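Local coordinates for putative cell adhesion protein (Bacteroides thetaiotaomicron, PDB 4DGU) that is a putative cell adhesion protein of the fimbrillin-like family, probably a component of bacterial pili, and binds zinc ions, at residues K153-Q158 and L172-E177; G163-N168 and N188-K193. All coordinates share one frame; numbering follows the deposited sequence. Where two conformers were deposited one is given.

Interaction 1 of 2, residues K153-Q158 and L172-E177; sequences KNEGTQ and LSENIE. With ZN (zinc ion), chain C.
Glu155 and Glu174 meet through a zinc ion that lies between their carboxylates. Glu155 OE2 binds the zinc at 2.1 Å and Glu174 OE2 at 1.9 Å. Glu155 OE1 sits farther from the zinc, at 2.6 Å, which makes the grip of this carboxylate lopsided. Both glutamates keep CG beside the backbone N and part at chi2, where Glu155 bends (86°) and Glu174 stays extended, with CD anti to CA. The side chains cross at about a right angle and the carboxylate planes stand 77° apart. The metal would be expected to offset the repulsion between these two acidic groups, whose oxygens lie close together.

Asn154 acts as a second-shell neighbour. Its amide crosses the Glu174 side chain at about a right angle, the amide and carboxylate planes 35° apart, and ND2 gives a weak hydrogen bond to Glu174 OE1 at 3.2 Å. The other end of that amide, OD1, packs against CG1 and CD1 of Ile176 and accepts a weak hydrogen bond from the backbone N of Gly103. A water links the two segments next to the metal site: it accepts from Asn154 N at 2.7 Å and donates to Glu155 OE1 at 2.9 Å and to Leu172 O at 2.6 Å. Lys153 lays CG near Ser173 OG, while its ammonium turns to the carbonyl of Ala171.

The site, on the protein surface, lies where strand 147-159 is interrupted. Before the break that strand pairs antiparallel with strand 173-177, as in the backbone bonding of Glu174 with Leu152; beyond it, Gly156 pairs with Leu101 of strand 98-102 and Thr157 with Glu166 of strand 165-167.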
loop_
_atom_site.group_PDB
_atom_site.type_symbol
_atom_site.label_atom_id
_atom_site.label_comp_id
_atom_site.label_asym_id
_atom_site.label_seq_id
_atom_site.Cartn_x
_atom_site.Cartn_y
_atom_site.Cartn_z
ATOM N N LYS A 153 -15.172 -6.808 17.015
ATOM C CA LYS A 153 -14.963 -7.305 18.363
ATOM C C LYS A 153 -14.997 -6.093 19.300
ATOM O O LYS A 153 -14.389 -5.050 19.027
ATOM C CB LYS A 153 -13.667 -8.114 18.429
ATOM C CG LYS A 153 -13.785 -9.410 17.636
ATOM C CD LYS A 153 -12.459 -10.082 17.346
ATOM C CE LYS A 153 -12.577 -11.072 16.202
ATOM N NZ LYS A 153 -13.627 -12.106 16.430
ATOM N N ASN A 154 -15.788 -6.205 20.372
ATOM C CA ASN A 154 -16.070 -5.100 21.270
ATOM C C ASN A 154 -15.572 -5.334 22.707
ATOM O O ASN A 154 -15.979 -4.605 23.615
ATOM C CB ASN A 154 -17.581 -4.877 21.220
ATOM C CG ASN A 154 -18.068 -3.600 21.821
ATOM O OD1 ASN A 154 -17.631 -2.511 21.463
ATOM N ND2 ASN A 154 -18.995 -3.722 22.751
ATOM N N GLU A 155 -14.662 -6.312 22.920
ATOM C CA GLU A 155 -14.081 -6.568 24.251
ATOM C C GLU A 155 -12.590 -6.780 24.167
ATOM O O GLU A 155 -12.103 -7.498 23.304
ATOM C CB GLU A 155 -14.715 -7.770 24.975
ATOM C CG GLU A 155 -16.050 -7.483 25.633
ATOM C CD GLU A 155 -17.236 -7.637 24.705
ATOM O OE1 GLU A 155 -17.172 -8.498 23.794
ATOM O OE2 GLU A 155 -18.238 -6.911 24.902
ATOM N N GLY A 156 -11.870 -6.135 25.069
ATOM C CA GLY A 156 -10.422 -6.219 25.108
ATOM C C GLY A 156 -9.850 -5.974 26.478
ATOM O O GLY A 156 -10.578 -5.794 27.451
ATOM N N THR A 157 -8.529 -5.918 26.539
ATOM C CA THR A 157 -7.786 -5.673 27.758
ATOM C C THR A 157 -6.903 -4.450 27.563
ATOM O O THR A 157 -6.232 -4.349 26.547
ATOM C CB THR A 157 -6.994 -6.939 28.128
ATOM O OG1 THR A 157 -7.931 -7.995 28.344
ATOM C CG2 THR A 157 -6.147 -6.773 29.391
ATOM N N GLN A 158 -6.879 -3.543 28.563
ATOM C CA GLN A 158 -6.014 -2.383 28.540
ATOM C C GLN A 158 -4.859 -2.527 29.534
ATOM O O GLN A 158 -5.062 -2.937 30.679
ATOM C CB GLN A 158 -6.775 -1.089 28.832
ATOM C CG GLN A 158 -5.870 0.146 28.626
ATOM C CD GLN A 158 -6.512 1.455 28.925
ATOM O OE1 GLN A 158 -7.324 1.577 29.841
ATOM N NE2 GLN A 158 -6.126 2.478 28.190
ATOM N N LEU A 172 -16.521 -12.673 20.000
ATOM C CA LEU A 172 -17.325 -12.743 18.795
ATOM C C LEU A 172 -17.576 -11.328 18.327
ATOM O O LEU A 172 -17.555 -10.409 19.139
ATOM C CB LEU A 172 -18.655 -13.480 19.028
ATOM C CG LEU A 172 -18.623 -14.961 19.454
ATOM C CD1 LEU A 172 -20.020 -15.456 19.679
ATOM C CD2 LEU A 172 -17.951 -15.847 18.398
ATOM N N SER A 173 -17.808 -11.136 17.034
ATOM C CA SER A 173 -18.061 -9.813 16.502
ATOM C C SER A 173 -19.475 -9.368 16.864
ATOM O O SER A 173 -20.398 -10.180 16.829
ATOM C CB SER A 173 -17.824 -9.800 14.999
ATOM O OG SER A 173 -16.455 -10.060 14.735
ATOM N N GLU A 174 -19.624 -8.098 17.289
ATOM C CA GLU A 174 -20.911 -7.519 17.710
ATOM C C GLU A 174 -21.278 -6.337 16.854
ATOM O O GLU A 174 -20.383 -5.620 16.412
ATOM C CB GLU A 174 -20.862 -7.051 19.177
ATOM C CG GLU A 174 -20.340 -8.060 20.184
ATOM C CD GLU A 174 -20.514 -7.616 21.618
ATOM O OE1 GLU A 174 -20.471 -6.391 21.881
ATOM O OE2 GLU A 174 -20.751 -8.499 22.472
ATOM N N ASN A 175 -22.575 -6.063 16.707
ATOM C CA ASN A 175 -23.027 -4.907 15.935
ATOM C C ASN A 175 -23.012 -3.659 16.790
ATOM O O ASN A 175 -23.624 -3.602 17.857
ATOM C CB ASN A 175 -24.400 -5.125 15.294
ATOM C CG ASN A 175 -24.276 -5.551 13.855
ATOM O OD1 ASN A 175 -24.180 -4.721 12.944
ATOM N ND2 ASN A 175 -24.177 -6.856 13.631
ATOM N N ILE A 176 -22.271 -2.672 16.306
ATOM C CA ILE A 176 -22.054 -1.361 16.917
ATOM C C ILE A 176 -22.612 -0.302 15.964
ATOM O O ILE A 176 -22.164 -0.234 14.823
ATOM C CB ILE A 176 -20.516 -1.146 17.195
ATOM C CG1 ILE A 176 -19.898 -2.312 18.039
ATOM C CG2 ILE A 176 -20.244 0.218 17.853
ATOM C CD1 ILE A 176 -18.532 -2.861 17.511
ATOM N N GLU A 177 -23.584 0.507 16.417
ATOM C CA GLU A 177 -24.103 1.598 15.592
ATOM C C GLU A 177 -23.099 2.783 15.626
ATOM O O GLU A 177 -22.542 3.103 16.688
ATOM C CB GLU A 177 -25.496 2.038 16.042
ATOM C CG GLU A 177 -26.259 2.766 14.945
ATOM C CD GLU A 177 -27.587 3.403 15.316
ATOM O OE1 GLU A 177 -28.203 2.991 16.328
ATOM O OE2 GLU A 177 -28.031 4.297 14.560
HETATM ZN ZN ZN C . -19.768 -8.082 24.020
HETATM O O HOH W 1 -17.117 -8.523 20.941
#

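Interaction 2 of 2, residues G163-N168 and N188-K193; sequences GTIEIN and NVLPQK
Gln192 NE2 is gripped by two backbone carbonyls and also touches CD1 of Ile167 at 3.5 Å. One acceptor is the oxygen of Leu190, two residues back, to which NE2 donates a nearly straight bond of 2.9 Å (N-H...O angle 170°); the oxygen lies in the plane of the amide, although NE2 stands above the plane of the carbonyl. The other is the carbonyl of Lys153 in strand 147-159. Gln192 CG lies between the backbone N and the carbonyl carbon (chi1 56°), and the chain runs extended beyond it.

Ile167 has CG1 anti to its backbone N, and CD1 touches both this amide and Leu190 CB, the latter at 3.6 Å. Its CB approaches Pro191 O at 3.7 Å. Ile165, two residues earlier in strand 165-167 and pointing the same way, crosses Leu190 and Pro191 at about a right angle: CG2 meets Leu190 CD2 at 3.9 Å, and CB meets the ring carbon CD of Pro191.

Fimbrillin-like domains belong to the transthyretin clan of beta-sandwich folds, and here the buried apolar contact joins two sheets. Strand 165-167 is in the sheet of strand 147-159, while residues 190-192 follow strand 188-189, which pairs with strand 120-135 of the other; Ile165 also touches Met128 and Thr129 of the latter strand.

No direct hydrogen bond links the two backbones. A water joins them instead, accepting from Ile167 N at 3.1 Å and donating to Pro191 O at 2.7 Å.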
loop_
_atom_site.group_PDB
_atom_site.type_symbol
_atom_site.label_atom_id
_atom_site.label_comp_id
_atom_site.label_asym_id
_atom_site.label_seq_id
_atom_site.Cartn_x
_atom_site.Cartn_y
_atom_site.Cartn_z
ATOM N N GLY A 163 -1.285 2.214 28.525
ATOM C CA GLY A 163 -2.549 2.524 27.857
ATOM C C GLY A 163 -3.000 1.619 26.722
ATOM O O GLY A 163 -4.152 1.715 26.307
ATOM N N THR A 164 -2.120 0.734 26.213
ATOM C CA THR A 164 -2.361 -0.167 25.070
ATOM C C THR A 164 -3.552 -1.129 25.280
ATOM O O THR A 164 -3.660 -1.796 26.297
ATOM C CB THR A 164 -1.071 -0.913 24.722
ATOM O OG1 THR A 164 -0.133 0.047 24.265
ATOM C CG2 THR A 164 -1.245 -1.912 23.607
ATOM N N ILE A 165 -4.427 -1.191 24.266
ATOM C CA ILE A 165 -5.604 -2.053 24.241
ATOM C C ILE A 165 -5.353 -3.180 23.250
ATOM O O ILE A 165 -4.925 -2.945 22.122
ATOM C CB ILE A 165 -6.918 -1.279 23.921
ATOM C CG1 ILE A 165 -7.125 -0.117 24.922
ATOM C CG2 ILE A 165 -8.133 -2.232 23.922
ATOM C CD1 ILE A 165 -8.133 0.936 24.485
ATOM N N GLU A 166 -5.605 -4.403 23.695
ATOM C CA GLU A 166 -5.467 -5.604 22.868
ATOM C C GLU A 166 -6.797 -6.328 22.946
ATOM O O GLU A 166 -7.309 -6.566 24.037
ATOM C CB GLU A 166 -4.255 -6.474 23.304
ATOM C CG GLU A 166 -4.186 -7.914 22.774
ATOM C CD GLU A 166 -4.136 -8.198 21.280
ATOM O OE1 GLU A 166 -3.414 -7.485 20.545
ATOM O OE2 GLU A 166 -4.779 -9.186 20.855
ATOM N N ILE A 167 -7.379 -6.604 21.789
ATOM C CA ILE A 167 -8.676 -7.257 21.651
ATOM C C ILE A 167 -8.609 -8.696 22.130
ATOM O O ILE A 167 -7.555 -9.336 22.074
ATOM C CB ILE A 167 -9.188 -7.141 20.152
ATOM C CG1 ILE A 167 -10.711 -7.129 20.046
ATOM C CG2 ILE A 167 -8.575 -8.157 19.187
ATOM C CD1 ILE A 167 -11.288 -5.814 20.198
ATOM N N ASN A 168 -9.740 -9.183 22.625
ATOM C CA ASN A 168 -9.937 -10.587 22.989
ATOM C C ASN A 168 -10.174 -11.342 21.666
ATOM O O ASN A 168 -11.193 -11.115 20.996
ATOM C CB ASN A 168 -11.117 -10.720 23.968
ATOM C CG ASN A 168 -11.446 -12.122 24.433
ATOM O OD1 ASN A 168 -10.722 -13.106 24.189
ATOM N ND2 ASN A 168 -12.559 -12.234 25.149
ATOM N N ASN A 188 -16.064 5.052 19.087
ATOM C CA ASN A 188 -14.698 4.547 19.125
ATOM C C ASN A 188 -14.731 3.032 19.162
ATOM O O ASN A 188 -15.580 2.451 19.834
ATOM C CB ASN A 188 -13.907 5.107 20.301
ATOM C CG ASN A 188 -13.191 6.397 20.022
ATOM O OD1 ASN A 188 -11.977 6.457 20.146
ATOM N ND2 ASN A 188 -13.914 7.491 19.735
ATOM N N VAL A 189 -13.853 2.385 18.386
ATOM C CA VAL A 189 -13.790 0.920 18.371
ATOM C C VAL A 189 -12.455 0.507 18.977
ATOM O O VAL A 189 -11.534 1.323 19.092
ATOM C CB VAL A 189 -14.058 0.273 16.980
ATOM C CG1 VAL A 189 -15.503 0.497 16.525
ATOM C CG2 VAL A 189 -13.063 0.748 15.922
ATOM N N LEU A 190 -12.357 -0.743 19.405
ATOM C CA LEU A 190 -11.111 -1.189 19.999
ATOM C C LEU A 190 -10.130 -1.597 18.901
ATOM O O LEU A 190 -10.594 -2.071 17.859
ATOM C CB LEU A 190 -11.340 -2.328 21.000
ATOM C CG LEU A 190 -12.292 -2.059 22.179
ATOM C CD1 LEU A 190 -12.510 -3.313 22.985
ATOM C CD2 LEU A 190 -11.769 -0.939 23.102
ATOM N N PRO A 191 -8.793 -1.352 19.075
ATOM C CA PRO A 191 -7.821 -1.750 18.025
ATOM C C PRO A 191 -7.859 -3.246 17.723
ATOM O O PRO A 191 -7.819 -4.081 18.618
ATOM C CB PRO A 191 -6.466 -1.362 18.622
ATOM C CG PRO A 191 -6.766 -0.425 19.726
ATOM C CD PRO A 191 -8.109 -0.763 20.250
ATOM N N GLN A 192 -7.977 -3.570 16.438
ATOM C CA GLN A 192 -8.066 -4.922 15.906
ATOM C C GLN A 192 -7.777 -4.913 14.420
ATOM O O GLN A 192 -7.866 -3.864 13.775
ATOM C CB GLN A 192 -9.464 -5.521 16.165
ATOM C CG GLN A 192 -10.619 -4.682 15.612
ATOM C CD GLN A 192 -11.939 -5.039 16.232
ATOM O OE1 GLN A 192 -12.609 -5.970 15.821
ATOM N NE2 GLN A 192 -12.342 -4.309 17.240
ATOM N N LYS A 193 -7.488 -6.091 13.870
ATOM C CA LYS A 193 -7.257 -6.251 12.459
ATOM C C LYS A 193 -8.581 -6.463 11.727
ATOM O O LYS A 193 -9.386 -7.318 12.102
ATOM C CB LYS A 193 -6.281 -7.419 12.196
ATOM C CG LYS A 193 -6.105 -7.779 10.718
ATOM C CD LYS A 193 -4.691 -7.557 10.245
ATOM C CE LYS A 193 -4.543 -7.831 8.767
ATOM N NZ LYS A 193 -4.476 -9.295 8.442
HETATM O O HOH W 2 -5.882 -5.885 19.183
#

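In the fold
Both contacts involve the sheet built around strand 147-159, with their centres 9 Å apart. Interaction 1 is a surface contact held by charge, metal and water; interaction 2 is buried, and its cross-segment packing is mostly aliphatic. The former ties strand 147-159 to strand 173-177 within one sheet, whereas the latter sets strand 165-167 against the chain leaving a strand of the other sheet. They meet directly: besides the Gln192 bond to Lys153, Gln158 NE2 bonds to Gly163 O. Ile167 CD1 packs 3.4 Å from Lys153 O, bringing the hydrophobic core up to the backbone beside the zinc site.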